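Local coordinates for protein Endonuclease/exonuclease/phosphatase (Leptotrichia buccalis C-1013-b, PDB 3TEB) that probably acts as a magnesium-dependent nuclease or related hydrolase of the endonuclease/exonuclease/phosphatase family, at residues Val239-Ile245 and Phe258-Ile264; Ser82-Ile86 and Val117-Arg123; Ile23-Ala27 and Val64-Leu69. Residue numbers count along the deposited sequence, not the author numbering.

Contact 1: Val239-Ile245 and Phe258-Ile264; sequences VKESKVI and FGIEVKI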
ATOM      1  N   VAL A 239     -14.796  -1.933 -11.929  1.00 64.15           N
ATOM      2  CA  VAL A 239     -14.486  -1.107 -10.757  1.00 62.84           C
ATOM      3  C   VAL A 239     -15.659  -0.172 -10.469  1.00 63.21           C
ATOM      4  O   VAL A 239     -15.853   0.834 -11.156  1.00 62.67           O
ATOM      5  CB  VAL A 239     -13.181  -0.281 -10.957  1.00 61.99           C
ATOM      6  CG1 VAL A 239     -12.793   0.428  -9.681  1.00 61.43           C
ATOM      7  CG2 VAL A 239     -12.042  -1.162 -11.438  1.00 61.70           C
ATOM      8  N   LYS A 240     -16.436  -0.513  -9.450  1.00 64.01           N
ATOM      9  CA  LYS A 240     -17.650   0.218  -9.137  1.00 65.03           C
ATOM     10  C   LYS A 240     -17.399   1.638  -8.591  1.00 63.83           C
ATOM     11  O   LYS A 240     -18.172   2.563  -8.893  1.00 63.94           O
ATOM     12  CB  LYS A 240     -18.543  -0.613  -8.205  1.00 66.61           C
ATOM     13  CG  LYS A 240     -19.917   0.011  -7.928  1.00 70.52           C
ATOM     14  CD  LYS A 240     -21.060  -0.990  -8.084  1.00 75.78           C
ATOM     15  CE  LYS A 240     -22.365  -0.376  -7.606  1.00 78.38           C
ATOM     16  NZ  LYS A 240     -23.543  -1.058  -8.214  1.00 80.59           N
ATOM     17  N   GLU A 241     -16.314   1.805  -7.822  1.00 61.79           N
ATOM     18  CA  GLU A 241     -16.012   3.055  -7.109  1.00 59.85           C
ATOM     19  C   GLU A 241     -14.534   3.219  -6.727  1.00 56.94           C
ATOM     20  O   GLU A 241     -13.857   2.248  -6.409  1.00 57.07           O
ATOM     21  CB  GLU A 241     -16.866   3.133  -5.847  1.00 61.19           C
ATOM     22  CG  GLU A 241     -16.715   4.433  -5.052  1.00 64.28           C
ATOM     23  CD  GLU A 241     -17.859   4.672  -4.068  1.00 69.61           C
ATOM     24  OE1 GLU A 241     -18.655   3.731  -3.833  1.00 71.99           O
ATOM     25  OE2 GLU A 241     -17.966   5.804  -3.536  1.00 70.51           O
ATOM     26  N   SER A 242     -14.045   4.454  -6.736  1.00 54.22           N
ATOM     27  CA  SER A 242     -12.704   4.751  -6.238  1.00 51.31           C
ATOM     28  C   SER A 242     -12.660   6.070  -5.477  1.00 50.25           C
ATOM     29  O   SER A 242     -12.482   7.130  -6.075  1.00 50.40           O
ATOM     30  CB  SER A 242     -11.696   4.788  -7.383  1.00 50.87           C
ATOM     31  OG  SER A 242     -10.438   5.271  -6.934  1.00 50.06           O
ATOM     32  N   LYS A 243     -12.808   6.011  -4.159  1.00 49.02           N
ATOM     33  CA  LYS A 243     -12.780   7.227  -3.348  1.00 48.05           C
ATOM     34  C   LYS A 243     -11.465   7.418  -2.597  1.00 45.84           C
ATOM     35  O   LYS A 243     -10.762   6.451  -2.291  1.00 45.66           O
ATOM     36  CB  LYS A 243     -13.963   7.274  -2.368  1.00 49.08           C
ATOM     37  CG  LYS A 243     -15.326   7.382  -3.030  1.00 52.60           C
ATOM     38  CD  LYS A 243     -15.303   8.320  -4.263  1.00 56.08           C
ATOM     39  CE  LYS A 243     -16.567   8.223  -5.133  1.00 57.91           C
ATOM     40  NZ  LYS A 243     -17.673   9.030  -4.572  1.00 59.89           N
ATOM     41  N   VAL A 244     -11.141   8.676  -2.310  1.00 44.00           N
ATOM     42  CA  VAL A 244     -10.074   8.996  -1.381  1.00 41.65           C
ATOM     43  C   VAL A 244     -10.673   8.953   0.021  1.00 40.96           C
ATOM     44  O   VAL A 244     -11.860   9.223   0.197  1.00 41.24           O
ATOM     45  CB  VAL A 244      -9.438  10.365  -1.694  1.00 41.45           C
ATOM     46  CG1 VAL A 244      -8.356  10.712  -0.678  1.00 40.45           C
ATOM     47  CG2 VAL A 244      -8.850  10.353  -3.096  1.00 41.20           C
ATOM     48  N   ILE A 245      -9.858   8.577   0.998  1.00 39.22           N
ATOM     49  CA  ILE A 245     -10.292   8.474   2.385  1.00 38.59           C
ATOM     50  C   ILE A 245      -9.197   9.021   3.325  1.00 38.00           C
ATOM     51  O   ILE A 245      -8.004   9.080   2.951  1.00 37.53           O
ATOM     52  CB  ILE A 245     -10.732   7.020   2.734  1.00 38.56           C
ATOM     53  CG1 ILE A 245     -11.290   6.936   4.149  1.00 38.30           C
ATOM     54  CG2 ILE A 245      -9.598   6.036   2.532  1.00 37.33           C
ATOM     55  CD1 ILE A 245     -12.076   5.688   4.410  1.00 38.70           C
ATOM     56  N   PHE A 258      -3.246  10.789   2.035  1.00 32.57           N
ATOM     57  CA  PHE A 258      -4.582  10.217   2.217  1.00 31.81           C
ATOM     58  C   PHE A 258      -4.618   8.820   1.600  1.00 31.01           C
ATOM     59  O   PHE A 258      -3.757   8.457   0.779  1.00 31.09           O
ATOM     60  CB  PHE A 258      -5.669  11.078   1.585  1.00 32.65           C
ATOM     61  CG  PHE A 258      -5.519  12.549   1.835  1.00 34.95           C
ATOM     62  CD1 PHE A 258      -5.152  13.033   3.092  1.00 36.26           C
ATOM     63  CD2 PHE A 258      -5.778  13.462   0.814  1.00 36.59           C
ATOM     64  CE1 PHE A 258      -5.022  14.401   3.313  1.00 38.04           C
ATOM     65  CE2 PHE A 258      -5.658  14.823   1.028  1.00 37.88           C
ATOM     66  CZ  PHE A 258      -5.279  15.295   2.275  1.00 38.58           C
ATOM     67  N   GLY A 259      -5.613   8.032   1.994  1.00 30.40           N
ATOM     68  CA  GLY A 259      -5.717   6.664   1.496  1.00 30.02           C
ATOM     69  C   GLY A 259      -6.687   6.549   0.343  1.00 30.70           C
ATOM     70  O   GLY A 259      -7.545   7.413   0.169  1.00 31.46           O
ATOM     71  N   ILE A 260      -6.546   5.488  -0.446  1.00 31.05           N
ATOM     72  CA  ILE A 260      -7.473   5.181  -1.530  1.00 32.16           C
ATOM     73  C   ILE A 260      -8.248   3.938  -1.170  1.00 33.08           C
ATOM     74  O   ILE A 260      -7.703   2.955  -0.664  1.00 32.51           O
ATOM     75  CB  ILE A 260      -6.759   4.950  -2.882  1.00 32.41           C
ATOM     76  CG1 ILE A 260      -6.103   6.231  -3.374  1.00 32.49           C
ATOM     77  CG2 ILE A 260      -7.733   4.467  -3.946  1.00 32.59           C
ATOM     78  CD1 ILE A 260      -5.139   5.981  -4.491  1.00 32.70           C
ATOM     79  N   GLU A 261      -9.531   4.005  -1.470  1.00 35.67           N
ATOM     80  CA  GLU A 261     -10.480   3.002  -1.105  1.00 38.31           C
ATOM     81  C   GLU A 261     -11.251   2.642  -2.380  1.00 40.45           C
ATOM     82  O   GLU A 261     -11.927   3.484  -2.972  1.00 41.38           O
ATOM     83  CB  GLU A 261     -11.376   3.604  -0.035  1.00 38.87           C
ATOM     84  CG  GLU A 261     -12.559   2.778   0.387  1.00 43.86           C
ATOM     85  CD  GLU A 261     -13.687   3.627   0.996  1.00 49.83           C
ATOM     86  OE1 GLU A 261     -14.700   3.022   1.435  1.00 53.60           O
ATOM     87  OE2 GLU A 261     -13.573   4.884   1.024  1.00 51.29           O
ATOM     88  N   VAL A 262     -11.135   1.387  -2.807  1.00 42.82           N
ATOM     89  CA  VAL A 262     -11.638   0.947  -4.109  1.00 46.26           C
ATOM     90  C   VAL A 262     -12.573  -0.250  -3.952  1.00 48.98           C
ATOM     91  O   VAL A 262     -12.291  -1.161  -3.167  1.00 48.76           O
ATOM     92  CB  VAL A 262     -10.445   0.576  -5.041  1.00 46.08           C
ATOM     93  CG1 VAL A 262     -10.894  -0.228  -6.223  1.00 46.56           C
ATOM     94  CG2 VAL A 262      -9.738   1.822  -5.523  1.00 46.57           C
ATOM     95  N   LYS A 263     -13.680  -0.245  -4.693  1.00 53.52           N
ATOM     96  CA  LYS A 263     -14.607  -1.382  -4.708  1.00 58.05           C
ATOM     97  C   LYS A 263     -14.602  -2.125  -6.065  1.00 61.02           C
ATOM     98  O   LYS A 263     -14.860  -1.530  -7.108  1.00 61.82           O
ATOM     99  CB  LYS A 263     -16.018  -0.925  -4.314  1.00 58.90           C
ATOM    100  CG  LYS A 263     -16.962  -2.069  -3.965  1.00 62.11           C
ATOM    101  CD  LYS A 263     -18.403  -1.588  -3.845  1.00 67.62           C
ATOM    102  CE  LYS A 263     -19.384  -2.713  -4.187  1.00 71.30           C
ATOM    103  NZ  LYS A 263     -20.728  -2.190  -4.611  1.00 73.73           N
ATOM    104  N   ILE A 264     -14.288  -3.421  -6.036  1.00 64.57           N
ATOM    105  CA  ILE A 264     -14.212  -4.249  -7.248  1.00 69.29           C
ATOM    106  C   ILE A 264     -15.218  -5.383  -7.163  1.00 73.79           C
ATOM    107  O   ILE A 264     -15.373  -5.994  -6.109  1.00 73.62           O
ATOM    108  CB  ILE A 264     -12.835  -4.967  -7.412  1.00 68.48           C
ATOM    109  CG1 ILE A 264     -11.655  -4.159  -6.835  1.00 67.36           C
ATOM    110  CG2 ILE A 264     -12.633  -5.430  -8.871  1.00 69.09           C
ATOM    111  CD1 ILE A 264     -10.930  -3.270  -7.817  1.00 67.57           C
TER
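Two neighbouring antiparallel strands, their short axes 4.5 Å apart at closest approach and their N-to-C directions 151° apart, show how a regular register absorbs a local fault. Lys243 with Glu261 is a hydrogen-bonded pair, joined by Lys243 N to Glu261 O and Glu261 N to Lys243 O, both 2.9 Å. Ile245 and Gly259 form the next such pair, with Ile245 N to Gly259 O at 2.7 Å and Gly259 N to Ile245 O at 2.8 Å. At the other end Lys263 N reaches Glu241 O at 3.0 Å, but there the register slips by one residue: a beta bulge at Lys240, whose N makes a weak bond to Lys263 O (3.0 Å), lets Val239 pair with Ile264. These are the chain's last two strands, inside one sheet of the DNase I-like fold, with strand 4-10 flanking 259-264 and strand 205-206 flanking 239-245. Val239, Ser242, Val244, Ile260, Val262 and Ile264 share one face, where Val239 CG1 meets Val262 CG1 at 4.0 Å; helix 199-202 and strand 225-233 pack against it. Toward the chain reversal, Val244 CG1 touches Phe258 CB at 3.5 Å. The opposite face carries Glu241, Lys243, Ile245, Glu261 and Lys263. Here Lys243 NZ turns back along its own strand to a salt bridge with Glu241 OE2 (3.4 Å), whereas Glu261 is engaged by Lys33, and Ile245 CD1 rests 3.8 Å from Glu261 OE2.

Contact 2: Ser82-Ile86 and Val117-Arg123; sequences SNSHI and VRTISAR
A classic beta bulge, where Ser84 and His85 in the region of an edge strand both face Glu93, presents a histidine to an irregular loop; it illustrates how a side chain can tie a loop to a sheet. Strand 78-84 arrives extended through Ser82 and Asn83, and Asn83 ND2 lies 3.8 Å from Val117 CG1. Ser84 departs from strand geometry (phi/psi -103/-58); its CB points toward the loop, 3.6 Å from Ala122 O, while its OG is hydrogen-bonded to Arg124 N. At His85 the chain turns a corner, with its CA 3.8 Å from that of Val117. A p rotamer (chi1 55°, chi2 -111°) sends the imidazole into the type I turn Thr119-Ala122, which is closed by Ala122 N to Thr119 O at 3.1 Å. His85 ND1 donates an almost straight hydrogen bond to Ala122 O (2.8 Å), and Ile120 CA makes a CH-pi contact 4.2 Å from the centroid of the His85 ring. Next, Ile86 N donates to Val117 O at 2.7 Å, and a water spans Ile86 O and Val117 O, 2.8 Å from each. Ile86 chi1 is m, placing CD1 4.3 Å from Val117 CG2. The turn is also held by Arg123, chi1 and chi2 both m, whose NE donates to Ile120 O at 3.1 Å, the oxygen lying over one face of the His85 ring; that same Arg123 NE is 3.5 Å from His85 CE1.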
ATOM      1  N   SER A  82       7.234  -6.708   5.738  1.00 24.47           N
ATOM      2  CA  SER A  82       8.595  -6.902   5.311  1.00 24.25           C
ATOM      3  C   SER A  82       9.403  -5.635   5.423  1.00 23.89           C
ATOM      4  O   SER A  82       8.945  -4.575   5.008  1.00 24.10           O
ATOM      5  CB  SER A  82       8.616  -7.392   3.872  1.00 24.57           C
ATOM      6  OG  SER A  82       9.916  -7.851   3.542  1.00 26.38           O
ATOM      7  N   ASN A  83      10.610  -5.754   5.963  1.00 23.53           N
ATOM      8  CA  ASN A  83      11.504  -4.606   6.120  1.00 23.51           C
ATOM      9  C   ASN A  83      12.167  -4.264   4.788  1.00 23.19           C
ATOM     10  O   ASN A  83      12.491  -5.176   4.028  1.00 23.26           O
ATOM     11  CB  ASN A  83      12.523  -4.909   7.233  1.00 23.89           C
ATOM     12  CG  ASN A  83      13.817  -4.126   7.101  1.00 25.74           C
ATOM     13  OD1 ASN A  83      13.895  -2.948   7.442  1.00 28.75           O
ATOM     14  ND2 ASN A  83      14.856  -4.800   6.633  1.00 28.07           N
ATOM     15  N   SER A  84      12.343  -2.971   4.497  1.00 23.01           N
ATOM     16  CA  SER A  84      13.022  -2.527   3.261  1.00 23.20           C
ATOM     17  C   SER A  84      14.435  -2.064   3.514  1.00 23.11           C
ATOM     18  O   SER A  84      15.376  -2.581   2.906  1.00 23.51           O
ATOM     19  CB  SER A  84      12.291  -1.377   2.570  1.00 23.41           C
ATOM     20  OG  SER A  84      11.079  -1.806   1.984  1.00 25.29           O
ATOM     21  N   HIS A  85      14.569  -1.068   4.388  1.00 22.99           N
ATOM     22  CA  HIS A  85      15.841  -0.415   4.665  1.00 22.93           C
ATOM     23  C   HIS A  85      15.776   0.312   6.015  1.00 22.80           C
ATOM     24  O   HIS A  85      14.693   0.485   6.584  1.00 22.74           O
ATOM     25  CB  HIS A  85      16.163   0.581   3.550  1.00 23.15           C
ATOM     26  CG  HIS A  85      15.083   1.595   3.313  1.00 24.29           C
ATOM     27  ND1 HIS A  85      14.311   1.611   2.173  1.00 25.22           N
ATOM     28  CD2 HIS A  85      14.642   2.626   4.074  1.00 25.44           C
ATOM     29  CE1 HIS A  85      13.443   2.607   2.241  1.00 25.68           C
ATOM     30  NE2 HIS A  85      13.624   3.240   3.385  1.00 25.29           N
ATOM     31  N   ILE A  86      16.937   0.728   6.519  1.00 22.87           N
ATOM     32  CA  ILE A  86      17.029   1.643   7.658  1.00 23.04           C
ATOM     33  C   ILE A  86      16.356   2.976   7.314  1.00 23.52           C
ATOM     34  O   ILE A  86      16.714   3.624   6.347  1.00 23.72           O
ATOM     35  CB  ILE A  86      18.506   1.854   8.071  1.00 23.03           C
ATOM     36  CG1 ILE A  86      19.046   0.587   8.742  1.00 23.00           C
ATOM     37  CG2 ILE A  86      18.644   3.032   9.006  1.00 22.92           C
ATOM     38  CD1 ILE A  86      20.549   0.435   8.642  1.00 23.43           C
ATOM     39  N   VAL A 117      20.035  -2.772   3.174  1.00 20.68           N
ATOM     40  CA  VAL A 117      19.248  -2.039   4.174  1.00 21.48           C
ATOM     41  C   VAL A 117      19.865  -0.674   4.489  1.00 22.10           C
ATOM     42  O   VAL A 117      19.238   0.171   5.122  1.00 22.50           O
ATOM     43  CB  VAL A 117      19.066  -2.832   5.495  1.00 22.07           C
ATOM     44  CG1 VAL A 117      18.295  -4.133   5.271  1.00 21.93           C
ATOM     45  CG2 VAL A 117      20.404  -3.085   6.165  1.00 22.16           C
ATOM     46  N   ARG A 118      21.089  -0.459   4.029  1.00 22.58           N
ATOM     47  CA  ARG A 118      21.770   0.806   4.224  1.00 23.72           C
ATOM     48  C   ARG A 118      21.542   1.841   3.118  1.00 23.93           C
ATOM     49  O   ARG A 118      22.228   2.851   3.088  1.00 24.22           O
ATOM     50  CB  ARG A 118      23.262   0.564   4.375  1.00 23.94           C
ATOM     51  CG  ARG A 118      23.648   0.019   5.709  1.00 26.12           C
ATOM     52  CD  ARG A 118      24.799  -0.957   5.619  1.00 28.99           C
ATOM     53  NE  ARG A 118      25.698  -0.665   4.499  1.00 31.87           N
ATOM     54  CZ  ARG A 118      26.782   0.109   4.568  1.00 32.96           C
ATOM     55  NH1 ARG A 118      27.124   0.693   5.718  1.00 33.90           N
ATOM     56  NH2 ARG A 118      27.534   0.291   3.478  1.00 33.73           N
ATOM     57  N   THR A 119      20.596   1.595   2.216  1.00 24.26           N
ATOM     58  CA  THR A 119      20.319   2.508   1.106  1.00 25.03           C
ATOM     59  C   THR A 119      18.851   2.853   1.089  1.00 25.27           C
ATOM     60  O   THR A 119      17.999   1.965   1.076  1.00 25.21           O
ATOM     61  CB  THR A 119      20.670   1.861  -0.237  1.00 25.08           C
ATOM     62  OG1 THR A 119      22.032   1.439  -0.200  1.00 26.88           O
ATOM     63  CG2 THR A 119      20.473   2.834  -1.413  1.00 25.41           C
ATOM     64  N   ILE A 120      18.563   4.149   1.076  1.00 26.14           N
ATOM     65  CA  ILE A 120      17.198   4.649   1.117  1.00 27.00           C
ATOM     66  C   ILE A 120      16.382   4.103  -0.056  1.00 26.74           C
ATOM     67  O   ILE A 120      15.170   3.882   0.079  1.00 27.12           O
ATOM     68  CB  ILE A 120      17.184   6.213   1.127  1.00 28.31           C
ATOM     69  CG1 ILE A 120      17.752   6.738   2.439  1.00 29.50           C
ATOM     70  CG2 ILE A 120      15.763   6.788   0.939  1.00 29.67           C
ATOM     71  CD1 ILE A 120      16.960   6.248   3.672  1.00 32.24           C
ATOM     72  N   SER A 121      17.045   3.871  -1.193  1.00 26.01           N
ATOM     73  CA  SER A 121      16.332   3.457  -2.393  1.00 25.88           C
ATOM     74  C   SER A 121      16.092   1.945  -2.548  1.00 24.59           C
ATOM     75  O   SER A 121      15.461   1.523  -3.512  1.00 25.09           O
ATOM     76  CB  SER A 121      16.980   4.045  -3.641  1.00 26.53           C
ATOM     77  OG  SER A 121      18.309   3.612  -3.740  1.00 27.50           O
ATOM     78  N   ALA A 122      16.564   1.140  -1.604  1.00 23.05           N
ATOM     79  CA  ALA A 122      16.236  -0.285  -1.583  1.00 21.81           C
ATOM     80  C   ALA A 122      14.793  -0.479  -1.148  1.00 21.34           C
ATOM     81  O   ALA A 122      14.415  -0.061  -0.064  1.00 21.74           O
ATOM     82  CB  ALA A 122      17.162  -1.023  -0.649  1.00 21.53           C
ATOM     83  N   ARG A 123      13.976  -1.105  -1.983  1.00 20.68           N
ATOM     84  CA  ARG A 123      12.561  -1.267  -1.647  1.00 20.28           C
ATOM     85  C   ARG A 123      12.098  -2.694  -1.787  1.00 19.75           C
ATOM     86  O   ARG A 123      12.166  -3.270  -2.860  1.00 20.04           O
ATOM     87  CB  ARG A 123      11.694  -0.376  -2.530  1.00 20.72           C
ATOM     88  CG  ARG A 123      12.083   1.081  -2.527  1.00 21.59           C
ATOM     89  CD  ARG A 123      11.785   1.697  -1.190  1.00 23.15           C
ATOM     90  NE  ARG A 123      12.395   3.015  -1.068  1.00 25.91           N
ATOM     91  CZ  ARG A 123      11.733   4.158  -1.210  1.00 27.42           C
ATOM     92  NH1 ARG A 123      10.430   4.152  -1.469  1.00 28.73           N
ATOM     93  NH2 ARG A 123      12.374   5.310  -1.085  1.00 28.71           N
TER
HETATM   94  O   HOH W   1      18.900   2.887   4.731  1.00 31.62           O

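Contact 3: Ile23-Ala27 and Val64-Leu69; sequences IDILA and VLLETL
Helix-helix packing of an apolar kind joins helix 19-33 to helix 61-69 in the helical layer over one face of a central sheet, an arrangement in keeping with the alpha/beta sandwich of the DNase I-like fold. Both segments are regular alpha helix, with Ala27 N to Ile23 O at 2.8 Å in one and Leu69 N to Leu65 O at 2.7 Å in the other. Their short axes cross at -59° with a closest approach of 9.1 Å, and the nearest CA pair is Ala27 with Leu69, 4.9 Å apart. The small side chain of Ala27 permits this approach: its CB lies 3.8 Å from Leu65 CD1 and 3.6 Å from Thr68 CG2, while Ala27 O is 3.6 Å from Leu69 CD1. One turn earlier, Ile23 (chi1 m, chi2 t) places CD1 4.2 Å from Val64 CG1 and CG2 3.9 Å from Thr68 OG1. Leu26 and Leu65, both with chi1 t and chi2 p, meet through their CD2 atoms at 3.7 Å. Thr68 takes the m rotamer, so that its OG1 donates to Val64 O at 3.0 Å within its own helix and its CG2 approaches Asp24 OD1 at 3.6 Å. That carboxylate is engaged by Tyr72 and Arg28. With the hydroxyl of Thr68 bonded inside its helix and only its methyl offered to Ala27, the two helices are held by van der Waals contact and shape rather than by direct polar bonds.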
ATOM      1  N   ILE A  23      -3.896   6.210  14.724  1.00 30.48           N
ATOM      2  CA  ILE A  23      -4.035   4.748  14.715  1.00 29.93           C
ATOM      3  C   ILE A  23      -5.484   4.368  15.027  1.00 30.58           C
ATOM      4  O   ILE A  23      -6.091   3.601  14.296  1.00 30.52           O
ATOM      5  CB  ILE A  23      -3.090   4.054  15.716  1.00 29.58           C
ATOM      6  CG1 ILE A  23      -1.661   4.096  15.201  1.00 28.91           C
ATOM      7  CG2 ILE A  23      -3.500   2.610  15.939  1.00 29.00           C
ATOM      8  CD1 ILE A  23      -0.630   3.779  16.262  1.00 28.87           C
ATOM      9  N   ASP A  24      -6.043   4.933  16.089  1.00 31.33           N
ATOM     10  CA  ASP A  24      -7.393   4.594  16.473  1.00 32.51           C
ATOM     11  C   ASP A  24      -8.421   4.876  15.371  1.00 32.75           C
ATOM     12  O   ASP A  24      -9.285   4.041  15.118  1.00 32.95           O
ATOM     13  CB  ASP A  24      -7.774   5.299  17.759  1.00 33.22           C
ATOM     14  CG  ASP A  24      -8.850   4.556  18.520  1.00 35.33           C
ATOM     15  OD1 ASP A  24      -8.562   3.412  18.966  1.00 36.55           O
ATOM     16  OD2 ASP A  24      -9.968   5.120  18.675  1.00 36.89           O
ATOM     17  N   ILE A  25      -8.321   6.043  14.727  1.00 32.68           N
ATOM     18  CA  ILE A  25      -9.156   6.392  13.573  1.00 32.71           C
ATOM     19  C   ILE A  25      -9.045   5.306  12.500  1.00 32.28           C
ATOM     20  O   ILE A  25     -10.042   4.813  11.979  1.00 32.57           O
ATOM     21  CB  ILE A  25      -8.692   7.693  12.873  1.00 32.74           C
ATOM     22  CG1 ILE A  25      -8.458   8.864  13.847  1.00 33.44           C
ATOM     23  CG2 ILE A  25      -9.618   8.021  11.706  1.00 33.06           C
ATOM     24  CD1 ILE A  25      -9.633   9.717  14.116  1.00 35.30           C
ATOM     25  N   LEU A  26      -7.815   4.954  12.153  1.00 31.58           N
ATOM     26  CA  LEU A  26      -7.574   3.964  11.115  1.00 31.01           C
ATOM     27  C   LEU A  26      -8.217   2.644  11.482  1.00 31.35           C
ATOM     28  O   LEU A  26      -8.967   2.095  10.692  1.00 31.46           O
ATOM     29  CB  LEU A  26      -6.075   3.789  10.906  1.00 30.58           C
ATOM     30  CG  LEU A  26      -5.512   2.842   9.853  1.00 29.97           C
ATOM     31  CD1 LEU A  26      -6.179   3.006   8.483  1.00 29.29           C
ATOM     32  CD2 LEU A  26      -4.015   3.128   9.784  1.00 30.05           C
ATOM     33  N   ALA A  27      -7.935   2.157  12.690  1.00 31.84           N
ATOM     34  CA  ALA A  27      -8.501   0.909  13.193  1.00 32.87           C
ATOM     35  C   ALA A  27     -10.027   0.897  13.157  1.00 34.34           C
ATOM     36  O   ALA A  27     -10.603   0.025  12.515  1.00 34.75           O
ATOM     37  CB  ALA A  27      -7.991   0.608  14.581  1.00 32.67           C
ATOM     38  N   VAL A  64       0.637  -3.035  15.994  1.00 26.41           N
ATOM     39  CA  VAL A  64      -0.175  -2.223  16.907  1.00 27.08           C
ATOM     40  C   VAL A  64      -1.564  -1.983  16.302  1.00 27.27           C
ATOM     41  O   VAL A  64      -2.585  -2.159  16.970  1.00 27.41           O
ATOM     42  CB  VAL A  64       0.509  -0.869  17.260  1.00 27.21           C
ATOM     43  CG1 VAL A  64      -0.418   0.000  18.103  1.00 26.78           C
ATOM     44  CG2 VAL A  64       1.836  -1.117  17.975  1.00 27.48           C
ATOM     45  N   LEU A  65      -1.589  -1.605  15.029  1.00 27.65           N
ATOM     46  CA  LEU A  65      -2.841  -1.404  14.312  1.00 28.37           C
ATOM     47  C   LEU A  65      -3.764  -2.599  14.493  1.00 29.39           C
ATOM     48  O   LEU A  65      -4.911  -2.455  14.920  1.00 29.52           O
ATOM     49  CB  LEU A  65      -2.571  -1.188  12.827  1.00 28.31           C
ATOM     50  CG  LEU A  65      -3.796  -0.994  11.945  1.00 28.81           C
ATOM     51  CD1 LEU A  65      -4.807  -0.063  12.605  1.00 29.03           C
ATOM     52  CD2 LEU A  65      -3.332  -0.404  10.644  1.00 29.37           C
ATOM     53  N   LEU A  66      -3.235  -3.771  14.170  1.00 30.74           N
ATOM     54  CA  LEU A  66      -3.936  -5.019  14.342  1.00 32.63           C
ATOM     55  C   LEU A  66      -4.469  -5.252  15.759  1.00 34.38           C
ATOM     56  O   LEU A  66      -5.624  -5.650  15.917  1.00 35.01           O
ATOM     57  CB  LEU A  66      -3.036  -6.175  13.934  1.00 32.86           C
ATOM     58  CG  LEU A  66      -3.853  -7.358  13.417  1.00 34.21           C
ATOM     59  CD1 LEU A  66      -4.257  -7.090  11.983  1.00 34.98           C
ATOM     60  CD2 LEU A  66      -3.074  -8.669  13.538  1.00 36.19           C
ATOM     61  N   GLU A  67      -3.646  -5.024  16.781  1.00 36.04           N
ATOM     62  CA  GLU A  67      -4.113  -5.208  18.155  1.00 38.58           C
ATOM     63  C   GLU A  67      -5.217  -4.232  18.519  1.00 38.52           C
ATOM     64  O   GLU A  67      -6.122  -4.568  19.280  1.00 39.12           O
ATOM     65  CB  GLU A  67      -2.968  -5.144  19.159  1.00 39.83           C
ATOM     66  CG  GLU A  67      -2.379  -6.519  19.439  1.00 45.58           C
ATOM     67  CD  GLU A  67      -1.237  -6.522  20.480  1.00 52.67           C
ATOM     68  OE1 GLU A  67      -0.721  -7.632  20.773  1.00 56.66           O
ATOM     69  OE2 GLU A  67      -0.848  -5.443  21.002  1.00 54.77           O
ATOM     70  N   THR A  68      -5.146  -3.028  17.956  1.00 38.11           N
ATOM     71  CA  THR A  68      -6.192  -2.020  18.133  1.00 38.24           C
ATOM     72  C   THR A  68      -7.445  -2.429  17.378  1.00 38.70           C
ATOM     73  O   THR A  68      -8.553  -2.244  17.856  1.00 39.16           O
ATOM     74  CB  THR A  68      -5.735  -0.634  17.641  1.00 37.60           C
ATOM     75  OG1 THR A  68      -4.507  -0.286  18.287  1.00 37.94           O
ATOM     76  CG2 THR A  68      -6.780   0.434  17.947  1.00 37.23           C
ATOM     77  N   LEU A  69      -7.257  -2.995  16.195  1.00 39.04           N
ATOM     78  CA  LEU A  69      -8.364  -3.445  15.387  1.00 40.07           C
ATOM     79  C   LEU A  69      -9.203  -4.461  16.147  1.00 42.26           C
ATOM     80  O   LEU A  69     -10.421  -4.467  16.033  1.00 42.77           O
ATOM     81  CB  LEU A  69      -7.830  -4.029  14.089  1.00 39.48           C
ATOM     82  CG  LEU A  69      -8.806  -4.474  13.010  1.00 39.82           C
ATOM     83  CD1 LEU A  69      -9.932  -3.457  12.769  1.00 40.26           C
ATOM     84  CD2 LEU A  69      -8.027  -4.752  11.736  1.00 39.15           C
TER

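How the contacts relate
The three contacts occupy separate places in one chain and come in series along it, contact 3 closing before contact 2 opens and contact 2 before contact 1. Contacts 1 and 2 reach the same sheet but lie on opposite sides of the chain's centre, their centres 28 Å apart. Contact 3 is 20 Å from contact 1 and 25 Å from contact 2, centre to centre; helix 61-69 leads on to strand 78-84, linking contacts 3 and 2. Glu42 and Asp256, magnesium-binding residues of this protein though not ion-bound in this model, lie outside the contacts; the modelled ion is about 9 Å from the Arg123 side chain, 12 Å from Phe258's and 14 Å from Leu26's.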